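PDB 3RDR: N-acetylmuramoyl-L-alanine amidase XlyA from Bacillus subtilis, which hydrolyses the amide link between N-acetylmuramoyl and L-amino acid residues of cell-wall peptidoglycan, acting as an autolysin through this zinc-binding catalytic domain. Local coordinates for residues I29-T34 / I95-N100; G40-A45 / T62-E67; S58-V63 / Q70-N75. All blocks are in the same frame, centred on the assembly; numbering follows the deposited sequence.

Contact 1: residues I29-T34 / I95-N100. With ZN (zinc ion), chain B.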
ATOM      1  N   ILE A  29       4.093   1.601  -8.294  1.00 25.56           N
ATOM      2  CA  ILE A  29       3.793   0.973  -7.017  1.00 23.95           C
ATOM      3  C   ILE A  29       4.211   2.009  -5.976  1.00 23.83           C
ATOM      4  O   ILE A  29       5.381   2.398  -5.903  1.00 23.51           O
ATOM      5  CB  ILE A  29       4.586  -0.331  -6.834  1.00 25.82           C
ATOM      6  CG1 ILE A  29       4.091  -1.368  -7.846  1.00 26.00           C
ATOM      7  CG2 ILE A  29       4.414  -0.861  -5.415  1.00 25.16           C
ATOM      8  CD1 ILE A  29       4.897  -2.663  -7.861  1.00 24.96           C
ATOM      9  N   THR A  30       3.240   2.478  -5.196  1.00 22.37           N
ATOM     10  CA  THR A  30       3.473   3.496  -4.180  1.00 20.50           C
ATOM     11  C   THR A  30       3.497   2.908  -2.766  1.00 22.13           C
ATOM     12  O   THR A  30       2.548   2.257  -2.334  1.00 22.63           O
ATOM     13  CB  THR A  30       2.393   4.590  -4.274  1.00 19.27           C
ATOM     14  OG1 THR A  30       2.395   5.139  -5.601  1.00 19.78           O
ATOM     15  CG2 THR A  30       2.663   5.713  -3.276  1.00 19.60           C
ATOM     16  N   VAL A  31       4.586   3.159  -2.042  1.00 22.17           N
ATOM     17  CA  VAL A  31       4.757   2.630  -0.685  1.00 21.64           C
ATOM     18  C   VAL A  31       4.451   3.628   0.425  1.00 19.68           C
ATOM     19  O   VAL A  31       4.870   4.782   0.365  1.00 19.64           O
ATOM     20  CB  VAL A  31       6.201   2.114  -0.489  1.00 22.45           C
ATOM     21  CG1 VAL A  31       6.365   1.509   0.904  1.00 21.76           C
ATOM     22  CG2 VAL A  31       6.527   1.092  -1.565  1.00 20.51           C
ATOM     23  N   HIS A  32       3.724   3.160   1.440  1.00 19.03           N
ATOM     24  CA  HIS A  32       3.340   3.975   2.592  1.00 19.41           C
ATOM     25  C   HIS A  32       3.703   3.252   3.895  1.00 20.01           C
ATOM     26  O   HIS A  32       4.041   2.070   3.893  1.00 20.37           O
ATOM     27  CB  HIS A  32       1.816   4.189   2.642  1.00 19.35           C
ATOM     28  CG  HIS A  32       1.213   4.748   1.390  1.00 20.53           C
ATOM     29  ND1 HIS A  32       0.841   6.069   1.270  1.00 18.00           N
ATOM     30  CD2 HIS A  32       0.839   4.149   0.234  1.00 19.58           C
ATOM     31  CE1 HIS A  32       0.261   6.261   0.099  1.00 16.66           C
ATOM     32  NE2 HIS A  32       0.247   5.111  -0.549  1.00 18.33           N
ATOM     33  N   ASN A  33       3.604   3.983   5.000  1.00 19.69           N
ATOM     34  CA  ASN A  33       3.819   3.453   6.347  1.00 20.01           C
ATOM     35  C   ASN A  33       2.602   4.015   7.078  1.00 17.65           C
ATOM     36  O   ASN A  33       2.328   5.206   6.977  1.00 19.24           O
ATOM     37  CB  ASN A  33       5.113   3.993   6.977  1.00 19.85           C
ATOM     38  CG  ASN A  33       6.353   3.201   6.562  1.00 22.45           C
ATOM     39  OD1 ASN A  33       7.477   3.576   6.895  1.00 22.33           O
ATOM     40  ND2 ASN A  33       6.152   2.101   5.843  1.00 22.26           N
ATOM     41  N   THR A  34       1.872   3.170   7.798  1.00 17.62           N
ATOM     42  CA  THR A  34       0.659   3.604   8.494  1.00 17.49           C
ATOM     43  C   THR A  34       0.831   4.678   9.571  1.00 20.02           C
ATOM     44  O   THR A  34      -0.115   5.416   9.861  1.00 18.08           O
ATOM     45  CB  THR A  34      -0.057   2.415   9.158  1.00 14.72           C
ATOM     46  OG1 THR A  34       0.781   1.876  10.188  1.00 17.43           O
ATOM     47  CG2 THR A  34      -0.362   1.323   8.134  1.00 13.75           C
ATOM     48  N   ILE A  95       0.473   0.519  -1.369  1.00 17.76           N
ATOM     49  CA  ILE A  95       0.800  -0.467  -0.340  1.00 19.70           C
ATOM     50  C   ILE A  95       1.107   0.196   1.001  1.00 19.96           C
ATOM     51  O   ILE A  95       1.910   1.131   1.078  1.00 18.87           O
ATOM     52  CB  ILE A  95       2.043  -1.330  -0.722  1.00 21.96           C
ATOM     53  CG1 ILE A  95       1.771  -2.137  -1.995  1.00 24.09           C
ATOM     54  CG2 ILE A  95       2.367  -2.308   0.406  1.00 17.58           C
ATOM     55  CD1 ILE A  95       1.841  -1.327  -3.256  1.00 34.26           C
ATOM     56  N   GLU A  96       0.466  -0.288   2.058  1.00 18.35           N
ATOM     57  CA  GLU A  96       0.706   0.244   3.395  1.00 17.27           C
ATOM     58  C   GLU A  96       1.449  -0.803   4.211  1.00 17.32           C
ATOM     59  O   GLU A  96       1.122  -1.991   4.148  1.00 17.99           O
ATOM     60  CB  GLU A  96      -0.616   0.592   4.092  1.00 15.45           C
ATOM     61  CG  GLU A  96      -1.176   1.967   3.745  1.00 17.54           C
ATOM     62  CD  GLU A  96      -0.525   3.095   4.542  1.00 20.11           C
ATOM     63  OE1 GLU A  96       0.515   2.855   5.194  1.00 17.75           O
ATOM     64  OE2 GLU A  96      -1.050   4.231   4.507  1.00 18.80           O
ATOM     65  N   ILE A  97       2.451  -0.366   4.964  1.00 17.12           N
ATOM     66  CA  ILE A  97       3.219  -1.266   5.818  1.00 17.53           C
ATOM     67  C   ILE A  97       2.914  -0.872   7.259  1.00 17.21           C
ATOM     68  O   ILE A  97       3.088   0.281   7.644  1.00 17.24           O
ATOM     69  CB  ILE A  97       4.737  -1.147   5.551  1.00 18.88           C
ATOM     70  CG1 ILE A  97       5.036  -1.519   4.096  1.00 17.64           C
ATOM     71  CG2 ILE A  97       5.509  -2.093   6.479  1.00 15.28           C
ATOM     72  CD1 ILE A  97       6.508  -1.423   3.724  1.00 20.42           C
ATOM     73  N   CYS A  98       2.448  -1.837   8.048  1.00 18.15           N
ATOM     74  CA  CYS A  98       2.080  -1.591   9.441  1.00 18.36           C
ATOM     75  C   CYS A  98       3.252  -1.365  10.399  1.00 19.11           C
ATOM     76  O   CYS A  98       4.377  -1.803  10.147  1.00 17.78           O
ATOM     77  CB  CYS A  98       1.219  -2.749   9.957  1.00 17.25           C
ATOM     78  SG  CYS A  98      -0.373  -2.964   9.088  1.00 19.29           S
ATOM     79  N   GLU A  99       2.957  -0.678  11.500  1.00 18.60           N
ATOM     80  CA  GLU A  99       3.936  -0.367  12.535  1.00 20.37           C
ATOM     81  C   GLU A  99       3.409  -0.793  13.909  1.00 21.17           C
ATOM     82  O   GLU A  99       3.915  -0.333  14.934  1.00 19.59           O
ATOM     83  CB  GLU A  99       4.211   1.141  12.566  1.00 20.88           C
ATOM     84  CG  GLU A  99       4.801   1.731  11.285  1.00 22.85           C
ATOM     85  CD  GLU A  99       5.048   3.228  11.402  1.00 23.83           C
ATOM     86  OE1 GLU A  99       5.605   3.654  12.434  1.00 24.77           O
ATOM     87  OE2 GLU A  99       4.694   3.979  10.467  1.00 23.06           O
ATOM     88  N   ASN A 100       2.392  -1.653  13.937  1.00 19.50           N
ATOM     89  CA  ASN A 100       1.813  -2.078  15.211  1.00 20.86           C
ATOM     90  C   ASN A 100       2.835  -2.646  16.203  1.00 22.10           C
ATOM     91  O   ASN A 100       3.721  -3.414  15.834  1.00 22.24           O
ATOM     92  CB  ASN A 100       0.668  -3.078  14.977  1.00 20.02           C
ATOM     93  CG  ASN A 100       1.074  -4.262  14.114  1.00 21.22           C
ATOM     94  OD1 ASN A 100       1.559  -4.099  12.991  1.00 20.09           O
ATOM     95  ND2 ASN A 100       0.862  -5.466  14.632  1.00 20.40           N
TER
HETATM   96 ZN    ZN B 190       1.419   7.754   2.608  1.00 33.73          ZN
HETATM   97  O   HOH W   1      -0.025   6.261   5.892  1.00 24.51           O
HETATM   98  O   HOH W   2       0.003   0.022  11.929  1.00 16.87           O
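His32 and Glu96 are paired across two parallel strands, on the zinc-facing side of the sheet, their CA atoms 4.6 Å apart and their flat ends turned by only 30°. The Glu96 chain is bent at its second torsion (chi2 -81°), which brings CD to 3.2 Å from His32 CB; OE1 lies against the same carbon. Its other oxygen, OE2, accepts from a water that also donates to Asn33 O. The imidazole binds zinc through ND1 at 2.2 Å; His133 and Cys141 are further protein ligands, while NE2 is hydrogen-bonded to His80 ND1, a second-shell residue that would fix the ring's rotation. Strands 28-33 and 92-97 are neighbours in the mixed sheet of the T7 lysozyme-like amidase fold, and a backbone ladder locks their register: Ile95 N donates to Thr30 O, His32 N to Ile95 O at 2.7 Å, Ile97 N to His32 O and Thr34 N to Ile97 O. His32 O is gripped twice, since Asn33 ND2 reaches it at 2.9 Å from the face of its plane opposite Ile97 N. On the other side of the sheet, Asn33 and Ile97 point the same way, side by side, with ND2 3.6 Å from Ile97 CB. Beneath helix 105-122, Val31 CG1 meets Ile97 CD1 at 4.1 Å, and Ile29 CG2 presses tightly on Ile95 CD1 at 3.4 Å.

Contact 2: residues G40-A45 / T62-E67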
ATOM      1  N   GLY A  40      -2.178  -3.905  17.947  1.00 23.71           N
ATOM      2  CA  GLY A  40      -3.383  -4.331  17.258  1.00 24.98           C
ATOM      3  C   GLY A  40      -3.667  -3.652  15.928  1.00 24.73           C
ATOM      4  O   GLY A  40      -4.593  -4.051  15.228  1.00 24.63           O
ATOM      5  N   ALA A  41      -2.892  -2.632  15.568  1.00 23.16           N
ATOM      6  CA  ALA A  41      -3.112  -1.936  14.300  1.00 21.82           C
ATOM      7  C   ALA A  41      -2.452  -2.707  13.156  1.00 21.29           C
ATOM      8  O   ALA A  41      -1.528  -2.208  12.505  1.00 20.75           O
ATOM      9  CB  ALA A  41      -2.553  -0.519  14.376  1.00 20.71           C
ATOM     10  N   ASP A  42      -2.941  -3.920  12.913  1.00 19.95           N
ATOM     11  CA  ASP A  42      -2.390  -4.777  11.874  1.00 20.64           C
ATOM     12  C   ASP A  42      -3.192  -4.743  10.573  1.00 21.34           C
ATOM     13  O   ASP A  42      -4.099  -3.926  10.419  1.00 22.67           O
ATOM     14  CB  ASP A  42      -2.272  -6.213  12.399  1.00 20.48           C
ATOM     15  CG  ASP A  42      -3.616  -6.826  12.745  1.00 20.48           C
ATOM     16  OD1 ASP A  42      -3.627  -7.873  13.420  1.00 21.35           O
ATOM     17  OD2 ASP A  42      -4.660  -6.273  12.340  1.00 24.37           O
ATOM     18  N   ALA A  43      -2.852  -5.633   9.642  1.00 21.23           N
ATOM     19  CA  ALA A  43      -3.512  -5.681   8.336  1.00 22.79           C
ATOM     20  C   ALA A  43      -5.009  -5.958   8.410  1.00 22.16           C
ATOM     21  O   ALA A  43      -5.796  -5.304   7.735  1.00 21.35           O
ATOM     22  CB  ALA A  43      -2.826  -6.721   7.439  1.00 19.94           C
ATOM     23  N   ALA A  44      -5.401  -6.932   9.223  1.00 24.01           N
ATOM     24  CA  ALA A  44      -6.811  -7.263   9.372  1.00 24.61           C
ATOM     25  C   ALA A  44      -7.575  -6.070   9.943  1.00 25.00           C
ATOM     26  O   ALA A  44      -8.696  -5.781   9.518  1.00 27.28           O
ATOM     27  CB  ALA A  44      -6.978  -8.486  10.286  1.00 22.68           C
ATOM     28  N   ALA A  45      -6.971  -5.372  10.901  1.00 23.33           N
ATOM     29  CA  ALA A  45      -7.627  -4.213  11.503  1.00 22.70           C
ATOM     30  C   ALA A  45      -7.849  -3.120  10.461  1.00 22.04           C
ATOM     31  O   ALA A  45      -8.909  -2.490  10.432  1.00 23.21           O
ATOM     32  CB  ALA A  45      -6.799  -3.673  12.677  1.00 22.26           C
ATOM     33  N   THR A  62      -2.366  -3.927   2.522  1.00 19.66           N
ATOM     34  CA  THR A  62      -1.850  -3.561   3.834  1.00 19.18           C
ATOM     35  C   THR A  62      -1.017  -4.776   4.237  1.00 19.80           C
ATOM     36  O   THR A  62      -1.490  -5.914   4.176  1.00 18.93           O
ATOM     37  CB  THR A  62      -2.947  -3.314   4.874  1.00 18.13           C
ATOM     38  OG1 THR A  62      -3.757  -2.207   4.459  1.00 18.08           O
ATOM     39  CG2 THR A  62      -2.308  -2.975   6.230  1.00 16.24           C
ATOM     40  N   VAL A  63       0.227  -4.528   4.627  1.00 18.71           N
ATOM     41  CA  VAL A  63       1.155  -5.590   4.991  1.00 17.99           C
ATOM     42  C   VAL A  63       1.634  -5.516   6.439  1.00 18.62           C
ATOM     43  O   VAL A  63       2.083  -4.463   6.884  1.00 18.74           O
ATOM     44  CB  VAL A  63       2.427  -5.528   4.085  1.00 18.94           C
ATOM     45  CG1 VAL A  63       3.351  -6.715   4.378  1.00 18.75           C
ATOM     46  CG2 VAL A  63       2.036  -5.494   2.615  1.00 16.67           C
ATOM     47  N   ASP A  64       1.517  -6.615   7.184  1.00 20.94           N
ATOM     48  CA  ASP A  64       2.048  -6.642   8.547  1.00 23.13           C
ATOM     49  C   ASP A  64       3.055  -7.790   8.599  1.00 23.22           C
ATOM     50  O   ASP A  64       3.376  -8.368   7.556  1.00 22.48           O
ATOM     51  CB  ASP A  64       0.956  -6.778   9.630  1.00 22.75           C
ATOM     52  CG  ASP A  64       0.169  -8.068   9.541  1.00 25.33           C
ATOM     53  OD1 ASP A  64       0.765  -9.121   9.256  1.00 27.66           O
ATOM     54  OD2 ASP A  64      -1.057  -8.026   9.791  1.00 24.70           O
ATOM     55  N   ASP A  65       3.567  -8.118   9.782  1.00 24.46           N
ATOM     56  CA  ASP A  65       4.574  -9.175   9.892  1.00 26.94           C
ATOM     57  C   ASP A  65       4.052 -10.592   9.703  1.00 29.07           C
ATOM     58  O   ASP A  65       4.835 -11.538   9.595  1.00 29.40           O
ATOM     59  CB  ASP A  65       5.303  -9.068  11.239  1.00 27.25           C
ATOM     60  CG  ASP A  65       4.418  -9.411  12.432  1.00 28.37           C
ATOM     61  OD1 ASP A  65       3.180  -9.501  12.284  1.00 29.30           O
ATOM     62  OD2 ASP A  65       4.974  -9.576  13.538  1.00 29.61           O
ATOM     63  N   THR A  66       2.736 -10.738   9.638  1.00 29.04           N
ATOM     64  CA  THR A  66       2.141 -12.055   9.491  1.00 31.45           C
ATOM     65  C   THR A  66       1.463 -12.296   8.148  1.00 31.88           C
ATOM     66  O   THR A  66       1.680 -13.326   7.512  1.00 30.52           O
ATOM     67  CB  THR A  66       1.108 -12.304  10.607  1.00 32.81           C
ATOM     68  OG1 THR A  66       1.730 -12.098  11.882  1.00 35.37           O
ATOM     69  CG2 THR A  66       0.572 -13.725  10.538  1.00 35.01           C
ATOM     70  N   GLU A  67       0.641 -11.347   7.711  1.00 32.30           N
ATOM     71  CA  GLU A  67      -0.076 -11.519   6.455  1.00 31.16           C
ATOM     72  C   GLU A  67      -0.307 -10.232   5.682  1.00 29.79           C
ATOM     73  O   GLU A  67       0.128  -9.158   6.089  1.00 27.74           O
ATOM     74  CB  GLU A  67      -1.416 -12.190   6.735  1.00 33.71           C
ATOM     75  CG  GLU A  67      -2.169 -11.543   7.876  1.00 34.80           C
ATOM     76  CD  GLU A  67      -3.342 -12.374   8.329  1.00 38.21           C
ATOM     77  OE1 GLU A  67      -3.309 -13.605   8.113  1.00 39.61           O
ATOM     78  OE2 GLU A  67      -4.286 -11.802   8.913  1.00 39.44           O
TER
HETATM   79  O   HOH W   3      -3.442  -9.054   9.873  1.00 23.65           O
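Ala43 N donates to Asp64 OD2 at 3.0 Å and 159°, the one direct hydrogen bond between 40-45 and 62-67. It arrives on the anti side of the carboxylate, 17° out of its plane. Asp64 OD1 turns to its own chain, accepting from Thr66 N in an Asx turn and from Glu67 N at 2.7 Å, three residues on, in an Asx motif. The two donors come to OD1 on its anti and syn sides respectively. Asp42 is the N-cap of helix 43-50. Its first torsion (chi1 63°) sets CG between the backbone N and the carbonyl carbon, and OD2 then meets the N-H of Ala45 at 2.9 Å, nearly in line with the C-O bond. A water adds a solvent-mediated link: it accepts from Ala44 N and donates to Asp64 OD2 and Glu67 OE2.

Packing is slight. Ala43 CB points at the other segment and lies 3.6 Å from Thr62 O, while the apolar part is Thr62 CG2, which comes equally near Ala43 CA. Tyr69 of strand 68-70 also packs on Ala43 and Ala44.

Electrostatically, the carboxylates of Asp42 and Asp64 lie side by side with OD1 and OD2, respectively, 4.4 Å apart. Such like charges should repel, but the backbone N-H groups of the first helical turn, directly or through water, probably offset that cost and favour ionised aspartates.

Contact 3: residues S58-V63 / Q70-N75; sequences SWHFTV and QHLPLN
Thr62 OG1 and His71 NE2 share a short hydrogen bond of 2.6 Å in which either could be the donor. The same hydroxyl accepts from Trp59 NE1 at 2.7 Å, nearly straight (165°) and close to the indole plane, so it ties both rings together. On the backbone, His71 N donates to His60 O at 2.9 Å. Gln70 extends from the chain and its NE2 bonds, in the amide plane, to Leu72 O at 2.6 Å, joining the side chain to the backbone two residues on. The rings of His71 and Trp59 meet as an offset edge-to-face pair, His71 turning its edge to the five-membered ring of Trp59 with planes at 82° and centroids 5.2 Å apart. Phe61 and Gln70 run side by side, CE1 of the ring 3.4 Å from Gln70 CG, and Leu74 CD2 approaches Phe61 CE2. Leu72 CD2 lies over one face of the His60 ring, whose buried ND1 has no polar partner in the model. Strands 61-63 and 68-70, antiparallel neighbours joined by residues 64-67, form a beta hairpin of the amidase sheet, and the non-hydrogen-bonded pair Phe61 and Gln70 lies at its open end.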
ATOM      1  N   SER A  58      -8.078   5.206   0.612  1.00 19.28           N
ATOM      2  CA  SER A  58      -8.023   3.784   0.293  1.00 18.55           C
ATOM      3  C   SER A  58      -6.783   3.427  -0.510  1.00 17.69           C
ATOM      4  O   SER A  58      -6.262   4.246  -1.268  1.00 19.67           O
ATOM      5  CB  SER A  58      -9.269   3.357  -0.493  1.00 19.47           C
ATOM      6  OG  SER A  58      -9.288   3.959  -1.776  1.00 17.37           O
ATOM      7  N   TRP A  59      -6.316   2.200  -0.323  1.00 17.33           N
ATOM      8  CA  TRP A  59      -5.151   1.691  -1.028  1.00 18.35           C
ATOM      9  C   TRP A  59      -5.401   0.207  -1.281  1.00 19.38           C
ATOM     10  O   TRP A  59      -6.385  -0.352  -0.789  1.00 17.36           O
ATOM     11  CB  TRP A  59      -3.876   1.925  -0.205  1.00 17.82           C
ATOM     12  CG  TRP A  59      -3.966   1.409   1.179  1.00 19.66           C
ATOM     13  CD1 TRP A  59      -3.579   0.180   1.624  1.00 18.66           C
ATOM     14  CD2 TRP A  59      -4.511   2.096   2.314  1.00 19.51           C
ATOM     15  NE1 TRP A  59      -3.848   0.059   2.965  1.00 19.52           N
ATOM     16  CE2 TRP A  59      -4.420   1.220   3.414  1.00 18.66           C
ATOM     17  CE3 TRP A  59      -5.065   3.369   2.507  1.00 22.21           C
ATOM     18  CZ2 TRP A  59      -4.861   1.573   4.695  1.00 20.04           C
ATOM     19  CZ3 TRP A  59      -5.505   3.722   3.783  1.00 22.74           C
ATOM     20  CH2 TRP A  59      -5.400   2.823   4.859  1.00 21.09           C
ATOM     21  N   HIS A  60      -4.508  -0.434  -2.026  1.00 18.72           N
ATOM     22  CA  HIS A  60      -4.697  -1.832  -2.398  1.00 20.42           C
ATOM     23  C   HIS A  60      -4.272  -2.923  -1.421  1.00 20.52           C
ATOM     24  O   HIS A  60      -5.009  -3.892  -1.219  1.00 19.34           O
ATOM     25  CB  HIS A  60      -4.021  -2.059  -3.754  1.00 18.61           C
ATOM     26  CG  HIS A  60      -4.402  -1.039  -4.780  1.00 19.72           C
ATOM     27  ND1 HIS A  60      -5.447  -1.223  -5.663  1.00 21.55           N
ATOM     28  CD2 HIS A  60      -3.934   0.211  -5.008  1.00 17.40           C
ATOM     29  CE1 HIS A  60      -5.607  -0.128  -6.386  1.00 17.40           C
ATOM     30  NE2 HIS A  60      -4.703   0.757  -6.008  1.00 21.09           N
ATOM     31  N   PHE A  61      -3.099  -2.769  -0.814  1.00 20.20           N
ATOM     32  CA  PHE A  61      -2.575  -3.778   0.107  1.00 20.52           C
ATOM     33  C   PHE A  61      -2.057  -3.227   1.437  1.00 20.53           C
ATOM     34  O   PHE A  61      -1.384  -2.194   1.475  1.00 19.43           O
ATOM     35  CB  PHE A  61      -1.397  -4.519  -0.536  1.00 20.76           C
ATOM     36  CG  PHE A  61      -1.752  -5.356  -1.735  1.00 21.96           C
ATOM     37  CD1 PHE A  61      -2.368  -6.593  -1.585  1.00 21.88           C
ATOM     38  CD2 PHE A  61      -1.388  -4.941  -3.014  1.00 22.34           C
ATOM     39  CE1 PHE A  61      -2.607  -7.409  -2.689  1.00 22.91           C
ATOM     40  CE2 PHE A  61      -1.624  -5.753  -4.123  1.00 22.58           C
ATOM     41  CZ  PHE A  61      -2.234  -6.989  -3.957  1.00 21.61           C
ATOM     42  N   THR A  62      -2.366  -3.927   2.522  1.00 19.66           N
ATOM     43  CA  THR A  62      -1.850  -3.561   3.834  1.00 19.18           C
ATOM     44  C   THR A  62      -1.017  -4.776   4.237  1.00 19.80           C
ATOM     45  O   THR A  62      -1.490  -5.914   4.176  1.00 18.93           O
ATOM     46  CB  THR A  62      -2.947  -3.314   4.874  1.00 18.13           C
ATOM     47  OG1 THR A  62      -3.757  -2.207   4.459  1.00 18.08           O
ATOM     48  CG2 THR A  62      -2.308  -2.975   6.230  1.00 16.24           C
ATOM     49  N   VAL A  63       0.227  -4.528   4.627  1.00 18.71           N
ATOM     50  CA  VAL A  63       1.155  -5.590   4.991  1.00 17.99           C
ATOM     51  C   VAL A  63       1.634  -5.516   6.439  1.00 18.62           C
ATOM     52  O   VAL A  63       2.083  -4.463   6.884  1.00 18.74           O
ATOM     53  CB  VAL A  63       2.427  -5.528   4.085  1.00 18.94           C
ATOM     54  CG1 VAL A  63       3.351  -6.715   4.378  1.00 18.75           C
ATOM     55  CG2 VAL A  63       2.036  -5.494   2.615  1.00 16.67           C
ATOM     56  N   GLN A  70      -5.888  -7.442   0.962  1.00 23.62           N
ATOM     57  CA  GLN A  70      -6.123  -6.650  -0.246  1.00 24.58           C
ATOM     58  C   GLN A  70      -7.518  -6.042  -0.120  1.00 24.15           C
ATOM     59  O   GLN A  70      -8.501  -6.754   0.072  1.00 23.44           O
ATOM     60  CB  GLN A  70      -6.045  -7.529  -1.495  1.00 25.67           C
ATOM     61  CG  GLN A  70      -5.945  -6.746  -2.796  1.00 27.31           C
ATOM     62  CD  GLN A  70      -6.038  -7.641  -4.019  1.00 28.03           C
ATOM     63  OE1 GLN A  70      -5.633  -8.799  -3.980  1.00 30.61           O
ATOM     64  NE2 GLN A  70      -6.558  -7.105  -5.111  1.00 26.18           N
ATOM     65  N   HIS A  71      -7.591  -4.722  -0.242  1.00 23.46           N
ATOM     66  CA  HIS A  71      -8.842  -3.997  -0.088  1.00 22.61           C
ATOM     67  C   HIS A  71      -9.482  -3.577  -1.404  1.00 23.20           C
ATOM     68  O   HIS A  71     -10.652  -3.201  -1.440  1.00 21.07           O
ATOM     69  CB  HIS A  71      -8.582  -2.750   0.756  1.00 21.81           C
ATOM     70  CG  HIS A  71      -7.638  -2.980   1.893  1.00 21.40           C
ATOM     71  ND1 HIS A  71      -7.995  -3.670   3.031  1.00 21.42           N
ATOM     72  CD2 HIS A  71      -6.339  -2.631   2.056  1.00 18.53           C
ATOM     73  CE1 HIS A  71      -6.958  -3.737   3.848  1.00 22.16           C
ATOM     74  NE2 HIS A  71      -5.940  -3.114   3.279  1.00 21.19           N
ATOM     75  N   LEU A  72      -8.709  -3.643  -2.481  1.00 23.71           N
ATOM     76  CA  LEU A  72      -9.177  -3.224  -3.795  1.00 23.19           C
ATOM     77  C   LEU A  72      -8.615  -4.126  -4.886  1.00 24.89           C
ATOM     78  O   LEU A  72      -7.516  -4.674  -4.746  1.00 23.94           O
ATOM     79  CB  LEU A  72      -8.694  -1.796  -4.069  1.00 21.32           C
ATOM     80  CG  LEU A  72      -9.501  -0.506  -3.899  1.00 25.27           C
ATOM     81  CD1 LEU A  72     -10.648  -0.652  -2.928  1.00 27.02           C
ATOM     82  CD2 LEU A  72      -8.535   0.584  -3.466  1.00 22.27           C
ATOM     83  N   PRO A  73      -9.368  -4.305  -5.986  1.00 25.19           N
ATOM     84  CA  PRO A  73      -8.873  -5.147  -7.078  1.00 25.26           C
ATOM     85  C   PRO A  73      -7.801  -4.319  -7.786  1.00 25.19           C
ATOM     86  O   PRO A  73      -7.880  -3.090  -7.795  1.00 24.18           O
ATOM     87  CB  PRO A  73     -10.120  -5.366  -7.939  1.00 26.04           C
ATOM     88  CG  PRO A  73     -10.909  -4.110  -7.719  1.00 26.38           C
ATOM     89  CD  PRO A  73     -10.769  -3.908  -6.222  1.00 25.14           C
ATOM     90  N   LEU A  74      -6.805  -4.974  -8.375  1.00 23.90           N
ATOM     91  CA  LEU A  74      -5.731  -4.243  -9.036  1.00 25.74           C
ATOM     92  C   LEU A  74      -6.092  -3.522 -10.336  1.00 26.70           C
ATOM     93  O   LEU A  74      -5.244  -2.850 -10.926  1.00 28.03           O
ATOM     94  CB  LEU A  74      -4.532  -5.171  -9.258  1.00 26.35           C
ATOM     95  CG  LEU A  74      -4.021  -5.835  -7.972  1.00 27.95           C
ATOM     96  CD1 LEU A  74      -2.677  -6.491  -8.243  1.00 27.46           C
ATOM     97  CD2 LEU A  74      -3.886  -4.798  -6.859  1.00 26.29           C
ATOM     98  N   ASN A  75      -7.337  -3.649 -10.788  1.00 27.11           N
ATOM     99  CA  ASN A  75      -7.759  -2.952 -12.002  1.00 27.66           C
ATOM    100  C   ASN A  75      -8.551  -1.688 -11.662  1.00 26.36           C
ATOM    101  O   ASN A  75      -9.170  -1.079 -12.533  1.00 25.75           O
ATOM    102  CB  ASN A  75      -8.589  -3.867 -12.919  1.00 30.16           C
ATOM    103  CG  ASN A  75      -9.718  -4.578 -12.189  1.00 32.03           C
ATOM    104  OD1 ASN A  75     -10.518  -3.960 -11.492  1.00 31.12           O
ATOM    105  ND2 ASN A  75      -9.791  -5.890 -12.366  1.00 38.41           N
TER

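How the contacts relate
All three contacts reach one mixed sheet, with helix 43-50 and the loop after strand 68-70 joining in; their centres are 10 to 13 Å apart. Contact 1 pairs strands 28-33 and 92-97; strand 61-63, next to 92-97, carries both other contacts, and contacts 2 and 3 share Thr62 and Val63. Backbone atoms bridge them: Val63 N lies 2.7 Å from Glu96 O, and Phe61 O is as close to Glu96 N, both probable hydrogen bonds. Helix 43-50 and the 61-70 hairpin thus lie in the chain between two strands that are neighbours in the sheet. Trp59, just before strand 61-63, packs on Glu96, which is paired with the zinc ligand His32.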